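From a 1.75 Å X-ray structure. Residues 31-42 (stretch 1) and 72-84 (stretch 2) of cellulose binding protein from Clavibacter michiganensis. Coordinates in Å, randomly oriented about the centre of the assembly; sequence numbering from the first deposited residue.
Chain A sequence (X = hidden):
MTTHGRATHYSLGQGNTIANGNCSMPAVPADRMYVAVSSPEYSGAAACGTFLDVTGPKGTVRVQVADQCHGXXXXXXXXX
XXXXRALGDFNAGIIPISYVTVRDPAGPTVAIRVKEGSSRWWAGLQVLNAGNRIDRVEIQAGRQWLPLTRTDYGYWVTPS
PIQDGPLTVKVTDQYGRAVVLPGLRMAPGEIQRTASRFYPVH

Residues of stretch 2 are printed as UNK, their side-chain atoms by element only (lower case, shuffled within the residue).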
# COMPACT_ATOMS: atom_id res chain seq x y z
N ASP A 31 12.04 -2.40 -8.41
CA ASP A 31 12.25 -1.47 -9.52
C ASP A 31 12.53 -0.06 -9.03
O ASP A 31 12.80 0.84 -9.82
CB ASP A 31 11.04 -1.47 -10.46
CG ASP A 31 9.76 -0.99 -9.78
OD1 ASP A 31 9.84 -0.52 -8.63
OD2 ASP A 31 8.68 -1.09 -10.40
N ARG A 32 12.45 0.14 -7.71
CA ARG A 32 12.75 1.43 -7.10
C ARG A 32 11.79 2.51 -7.57
O ARG A 32 12.11 3.70 -7.52
CB ARG A 32 14.19 1.85 -7.40
CG ARG A 32 15.22 0.92 -6.80
CD ARG A 32 14.89 0.67 -5.35
NE ARG A 32 15.96 -0.00 -4.62
CZ ARG A 32 15.80 -1.12 -3.91
NH1 ARG A 32 14.62 -1.71 -3.83
NH2 ARG A 32 16.83 -1.66 -3.28
N MET A 33 10.60 2.10 -8.00
CA MET A 33 9.59 3.05 -8.47
C MET A 33 8.53 3.22 -7.39
O MET A 33 7.60 2.43 -7.28
CB MET A 33 8.96 2.55 -9.77
CG MET A 33 9.94 2.43 -10.92
SD MET A 33 10.69 4.00 -11.39
CE MET A 33 11.88 3.47 -12.62
N TYR A 34 8.70 4.27 -6.60
CA TYR A 34 7.78 4.55 -5.50
C TYR A 34 7.65 6.05 -5.30
O TYR A 34 8.34 6.83 -5.95
CB TYR A 34 8.27 3.88 -4.21
CG TYR A 34 9.66 4.28 -3.79
CD1 TYR A 34 9.88 5.37 -2.96
CD2 TYR A 34 10.77 3.54 -4.21
CE1 TYR A 34 11.15 5.72 -2.57
CE2 TYR A 34 12.04 3.89 -3.82
CZ TYR A 34 12.23 4.98 -3.00
OH TYR A 34 13.50 5.33 -2.61
N VAL A 35 6.75 6.45 -4.40
CA VAL A 35 6.44 7.86 -4.23
C VAL A 35 5.88 8.14 -2.85
O VAL A 35 5.22 7.29 -2.25
CB VAL A 35 5.41 8.32 -5.29
CG1 VAL A 35 4.10 7.56 -5.11
CG2 VAL A 35 5.19 9.82 -5.21
N ALA A 36 6.16 9.34 -2.34
CA ALA A 36 5.54 9.84 -1.13
C ALA A 36 4.52 10.89 -1.53
O ALA A 36 4.81 11.78 -2.33
CB ALA A 36 6.58 10.43 -0.21
N VAL A 37 3.32 10.79 -0.97
CA VAL A 37 2.23 11.68 -1.35
C VAL A 37 1.82 12.59 -0.20
O VAL A 37 2.09 12.29 0.96
CB VAL A 37 1.00 10.88 -1.83
CG1 VAL A 37 1.33 10.11 -3.10
CG2 VAL A 37 0.50 9.95 -0.74
N SER A 38 1.17 13.69 -0.54
CA SER A 38 0.75 14.67 0.46
C SER A 38 -0.19 14.02 1.47
O SER A 38 -0.80 12.99 1.19
CB SER A 38 0.08 15.87 -0.21
OG SER A 38 -1.10 15.48 -0.88
N SER A 39 -0.30 14.63 2.64
CA SER A 39 -1.09 14.06 3.72
C SER A 39 -2.54 13.82 3.33
O SER A 39 -3.10 12.78 3.66
CB SER A 39 -1.00 14.94 4.97
OG SER A 39 0.31 14.91 5.51
N PRO A 40 -3.16 14.78 2.61
CA PRO A 40 -4.54 14.56 2.16
C PRO A 40 -4.67 13.39 1.18
O PRO A 40 -5.65 12.65 1.22
CB PRO A 40 -4.90 15.87 1.46
CG PRO A 40 -4.00 16.88 2.07
CD PRO A 40 -2.71 16.16 2.33
N GLU A 41 -3.68 13.22 0.31
CA GLU A 41 -3.69 12.13 -0.66
C GLU A 41 -3.29 10.81 -0.01
O GLU A 41 -3.71 9.74 -0.47
CB GLU A 41 -2.77 12.46 -1.84
CG GLU A 41 -3.25 13.64 -2.67
CD GLU A 41 -2.28 14.02 -3.78
OE1 GLU A 41 -2.42 13.49 -4.90
OE2 GLU A 41 -1.39 14.86 -3.53
N TYR A 42 -2.49 10.88 1.04
CA TYR A 42 -2.11 9.71 1.83
C TYR A 42 -3.35 9.14 2.50
O TYR A 42 -3.50 7.92 2.63
CB TYR A 42 -1.06 10.11 2.87
CG TYR A 42 -0.47 8.95 3.65
CD1 TYR A 42 0.33 8.01 3.02
CD2 TYR A 42 -0.70 8.81 5.01
CE1 TYR A 42 0.88 6.96 3.73
CE2 TYR A 42 -0.15 7.77 5.72
CZ TYR A 42 0.64 6.84 5.08
OH TYR A 42 1.19 5.80 5.78
N UNK A 72 4.39 18.33 1.46
CA UNK A 72 3.90 18.46 0.09
C UNK A 72 2.46 18.97 0.04
O UNK A 72 1.59 18.50 0.78
c UNK A 72 3.97 17.11 -0.64
s UNK A 72 5.63 16.54 -1.08
N UNK A 73 2.21 19.93 -0.84
CA UNK A 73 0.85 20.33 -1.16
C UNK A 73 0.23 19.23 -2.01
O UNK A 73 0.94 18.38 -2.55
c UNK A 73 1.44 22.84 -1.23
c UNK A 73 0.64 23.25 -0.01
o UNK A 73 1.13 24.12 0.75
c UNK A 73 0.83 21.64 -1.95
o UNK A 73 -0.47 22.72 0.19
N UNK A 74 -1.09 19.24 -2.12
CA UNK A 74 -1.76 18.33 -3.03
C UNK A 74 -1.28 18.63 -4.44
O UNK A 74 -1.20 19.80 -4.83
c UNK A 74 -3.29 18.50 -2.96
c UNK A 74 -3.80 18.27 -1.54
c UNK A 74 -3.98 17.54 -3.92
N UNK A 75 -0.94 17.59 -5.19
CA UNK A 75 -0.39 17.77 -6.52
C UNK A 75 1.12 17.69 -6.56
O UNK A 75 1.72 17.58 -7.63
N UNK A 76 1.74 17.73 -5.38
CA UNK A 76 3.20 17.68 -5.28
C UNK A 76 3.66 16.31 -4.81
O UNK A 76 3.50 15.96 -3.64
c UNK A 76 6.14 17.90 -4.52
n UNK A 76 7.32 18.31 -3.96
c UNK A 76 3.70 18.77 -4.33
n UNK A 76 5.80 19.62 -3.22
c UNK A 76 5.17 18.73 -4.06
c UNK A 76 7.09 19.34 -3.18
N UNK A 77 4.24 15.54 -5.73
CA UNK A 77 4.75 14.22 -5.41
C UNK A 77 6.23 14.27 -5.04
O UNK A 77 6.99 15.05 -5.60
c UNK A 77 3.19 12.96 -7.13
c UNK A 77 4.59 13.27 -6.60
c UNK A 77 3.31 11.98 -8.29
c UNK A 77 2.30 12.39 -6.04
N UNK A 78 6.62 13.43 -4.09
CA UNK A 78 8.03 13.23 -3.78
C UNK A 78 8.42 11.87 -4.35
O UNK A 78 8.19 10.83 -3.74
c UNK A 78 8.26 13.28 -2.27
o UNK A 78 9.94 13.89 -0.70
c UNK A 78 9.59 13.91 -1.90
o UNK A 78 10.28 14.42 -2.80
N UNK A 79 9.00 11.89 -5.55
CA UNK A 79 9.30 10.66 -6.27
C UNK A 79 10.61 10.05 -5.81
O UNK A 79 11.50 10.75 -5.34
c UNK A 79 8.46 11.78 -9.92
c UNK A 79 7.13 10.19 -8.52
c UNK A 79 8.12 11.34 -8.50
c UNK A 79 9.40 10.94 -7.77
N UNK A 80 10.72 8.73 -5.96
CA UNK A 80 12.01 8.07 -5.80
C UNK A 80 12.96 8.69 -6.81
O UNK A 80 12.54 9.14 -7.88
o UNK A 80 11.42 6.33 -7.39
c UNK A 80 11.88 6.57 -6.07
N UNK A 81 14.24 8.72 -6.47
CA UNK A 81 15.24 9.24 -7.39
C UNK A 81 15.11 8.56 -8.74
O UNK A 81 15.25 9.20 -9.78
o UNK A 81 18.89 8.53 -5.30
c UNK A 81 18.34 9.62 -5.03
c UNK A 81 16.96 9.90 -5.61
c UNK A 81 16.65 9.03 -6.82
o UNK A 81 18.86 10.48 -4.29
N UNK A 82 14.83 7.26 -8.72
CA UNK A 82 14.79 6.47 -9.94
C UNK A 82 13.60 6.84 -10.83
O UNK A 82 13.72 6.90 -12.05
o UNK A 82 17.29 4.41 -6.97
c UNK A 82 14.76 4.98 -9.61
c UNK A 82 16.08 4.46 -9.03
c UNK A 82 16.21 4.71 -7.54
o UNK A 82 15.24 5.19 -6.92
N UNK A 83 12.44 7.07 -10.21
CA UNK A 83 11.27 7.50 -10.95
C UNK A 83 11.49 8.90 -11.51
O UNK A 83 11.12 9.19 -12.65
c UNK A 83 10.03 7.46 -10.06
N UNK A 84 12.09 9.76 -10.70
CA UNK A 84 12.36 11.13 -11.11
C UNK A 84 13.30 11.19 -12.31
O UNK A 84 13.09 12.00 -13.22
c UNK A 84 14.25 15.24 -11.15
c UNK A 84 12.95 11.91 -9.93
c UNK A 84 12.24 15.62 -9.92
c UNK A 84 12.13 14.27 -9.70
c UNK A 84 14.14 13.89 -10.92
c UNK A 84 13.30 16.11 -10.65
c UNK A 84 13.08 13.39 -10.19
O HOH W 1 1.16 14.36 -3.33
O HOH W 2 1.15 17.09 3.05

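Position 72 carries one carbon followed by a sulfur, which makes it Cys72. The sulfur is bonded covalently to a group elsewhere in the structure, a link that a thiol can form, while the backbone O lies 3.2 Å from Ser38 CB.

Position 73 has three carbons in a row, the third bearing two oxygens. The carboxylate could belong only to a glutamate at this length, Glu73; its CA-to-CB bond points away from stretch 1, and the residue is exposed, which suits a charge. At position 74 one carbon carries two more, the short fork of Val74. One methyl, CG2, packs 3.9 Å from Pro40 CG, an apolar patch at the edge of the contact.

Position 75 has no side-chain atoms and is Gly75. Its phi of 98° would jam a CB against the preceding carbonyl, so the turn itself, a type II turn from Glu73 to position 76, calls for glycine. The backbone N of Gly75 donates to Glu41 OE2 at 3.2 Å.

At position 76 a carbon leads to a five-membered ring of three carbons and two nitrogens: His76. The side chain stays 6.2 Å or more from stretch 1; partly exposed, it can offer a ring nitrogen, and NE2 is hydrogen-bonded elsewhere in the structure.

Position 77 has four carbons forked at the second, Leu77. Buried, it meets two valines: its CB lies 3.8 Å from Val35 CG2, and its CD2 lies 3.8 Å from Val37 CG1. Position 78 has two carbons, the second with two oxygens, hence Asp78. Its CB sits 3.9 Å from Ala36 CB on the same face of the sheet, while the end of the side chain leads away and OD1 is hydrogen-bonded elsewhere in the structure.

Position 79 repeats the four-carbon fork and is Leu79, on the same sheet face as Val35; its CD2 is 3.9 Å from Val35 CG2. Position 80 has one carbon and one oxygen and touches Tyr34 and the backbone of Arg32: Ser80. Its OG donates to Arg32 O at 2.7 Å and accepts from the N of position 83 at 3.1 Å, capping the helix, while its CB lies 3.4 Å from the centroid of the Tyr34 ring, over the face.

Positions 81 and 82 each have three carbons ending in two oxygens, Glu81 and Glu82. The first makes no contact with stretch 1, its charge suiting a partly exposed helix start; the second brings its CD 3.5 Å from Arg32 CB. Position 83 has a single carbon, Ala83, small enough for Met33 SD to lie 3.8 Å from its CB. Position 84, one carbon and a six-carbon ring, is Phe84, whose ring leads away, apolar as its buried place favours.

The contact is an antiparallel strand pair. Ala36 N donates to Asp78 O at 2.9 Å, Asp78 N returns the bond to Ala36 O at 3.0 Å, and Ser80 N reaches Tyr34 O at 3.0 Å. Val35, Leu77 and Leu79 add apolar packing. Beyond the strands, Glu41 OE2 accepts from both Gly75 N and Ser38 OG (2.7 Å), and water 1 joins Ser38 N, Glu41 OE2 and His76 O, tying the turn to the helix start.

Stretch 2 (72-84) CEVGHLDLSEEAF
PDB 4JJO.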